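Local coordinates for probable M18-family aminopeptidase 1 (Thermotoga maritima, PDB 2GLF), which probably acts as a zinc-dependent metallopeptidase of the M18 family that removes amino-terminal residues from peptides, at the interface of chains A and B. Coordinates in Å, arbitrary orientation; residue numbers count along the deposited sequence, not the author numbering. Chains: chain A/B, Probable M18-family aminopeptidase 1.

The interface of chains A and B. Residues chain A 331, 333, 336, 341; chain B 108-109.
A bend at chi3 (74°) swings the ammonium end of A:Lys336 toward B:Asp108 and B:Glu109, two neighbouring acids of the facing chain. B:Glu109 is itself bent at chi2 (-64°), which sets its chain across the lysine's. The result illustrates how one lysine can join two consecutive acidic residues across a two-fold interface. The patch is a part of the contact between chains A and B in the deposited twelve-copy assembly, has a twin with the chains exchanged, and may help hold the copies together. A:Lys336 and B:Asp108 approach from opposite directions, NZ reaching the syn side of OD2 at 2.9 Å, 18° out of the carboxylate plane, in a salt bridge that is also a hydrogen bond. B:Asp108 is poorly ordered, which makes the details of that bond less certain. The second salt bridge is looser, NZ of A:Lys336 standing 3.4 Å from OE2 of B:Glu109, and as a hydrogen bond it is weak. Here the side chains cross at about a right angle, and the lysine methylene CE rests on the glutamate CG at 3.7 Å, adding an apolar contact to the charge pairing. Two carboxylates sharing one ammonium group would be expected to repel each other less than they would without it. Were A:Lys336 an alanine, both acids would probably lose their cationic mate, and the bent B:Glu109 side chain would be freer to turn. Flanking residues frame the pair. A:Pro333, at the start of the 3-10 helix 333-338 that also carries the lysine, sets its ring against the B:Asp108 backbone, CG 3.3 Å from the carbonyl O. On the far side of B:Glu109, the other carboxylate oxygen, OE1, faces the leucine methyl CD1 of A:Leu341 at 3.8 Å.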
loop_
_atom_site.group_PDB
_atom_site.type_symbol
_atom_site.label_atom_id
_atom_site.label_comp_id
_atom_site.label_asym_id
_atom_site.label_seq_id
_atom_site.Cartn_x
_atom_site.Cartn_y
_atom_site.Cartn_z
ATOM N N VAL A 331 -32.369 -19.055 1.093
ATOM C CA VAL A 331 -31.575 -18.214 1.981
ATOM C C VAL A 331 -30.831 -19.090 2.970
ATOM O O VAL A 331 -31.411 -19.981 3.592
ATOM C CB VAL A 331 -32.422 -17.175 2.771
ATOM C CG1 VAL A 331 -33.215 -16.300 1.813
ATOM C CG2 VAL A 331 -33.336 -17.875 3.724
ATOM N N PRO A 333 -29.259 -18.694 6.193
ATOM C CA PRO A 333 -29.214 -17.806 7.358
ATOM C C PRO A 333 -27.917 -17.018 7.610
ATOM O O PRO A 333 -27.897 -15.793 7.465
ATOM C CB PRO A 333 -29.590 -18.735 8.504
ATOM C CG PRO A 333 -30.587 -19.616 7.867
ATOM C CD PRO A 333 -29.944 -19.955 6.539
ATOM N N LYS A 336 -27.467 -14.594 4.899
ATOM C CA LYS A 336 -28.703 -13.988 4.415
ATOM C C LYS A 336 -28.482 -12.627 3.730
ATOM O O LYS A 336 -29.298 -12.210 2.916
ATOM C CB LYS A 336 -29.704 -13.823 5.571
ATOM C CG LYS A 336 -29.475 -12.575 6.406
ATOM C CD LYS A 336 -30.575 -12.339 7.430
ATOM C CE LYS A 336 -30.481 -13.304 8.604
ATOM N NZ LYS A 336 -31.394 -12.926 9.726
ATOM N N LEU A 341 -34.253 -10.482 0.774
ATOM C CA LEU A 341 -35.249 -11.293 1.456
ATOM C C LEU A 341 -36.661 -11.218 0.889
ATOM O O LEU A 341 -37.375 -12.218 0.898
ATOM C CB LEU A 341 -35.279 -10.965 2.954
ATOM C CG LEU A 341 -34.144 -11.460 3.866
ATOM C CD1 LEU A 341 -33.620 -12.801 3.390
ATOM C CD2 LEU A 341 -33.022 -10.453 3.871
ATOM N N ASP B 108 -33.174 -18.871 12.911
ATOM C CA ASP B 108 -32.807 -17.682 12.146
ATOM C C ASP B 108 -33.402 -17.817 10.751
ATOM O O ASP B 108 -32.995 -18.684 9.977
ATOM C CB ASP B 108 -31.281 -17.554 12.049
ATOM C CG ASP B 108 -30.836 -16.194 11.531
ATOM O OD1 ASP B 108 -29.635 -16.035 11.221
ATOM O OD2 ASP B 108 -31.682 -15.281 11.445
ATOM N N GLU B 109 -34.368 -16.963 10.434
ATOM C CA GLU B 109 -35.014 -17.014 9.127
ATOM C C GLU B 109 -35.803 -18.313 8.957
ATOM O O GLU B 109 -35.730 -18.954 7.913
ATOM C CB GLU B 109 -33.964 -16.891 8.019
ATOM C CG GLU B 109 -33.313 -15.523 7.921
ATOM C CD GLU B 109 -34.307 -14.434 7.550
ATOM O OE1 GLU B 109 -34.950 -14.542 6.481
ATOM O OE2 GLU B 109 -34.446 -13.467 8.331
#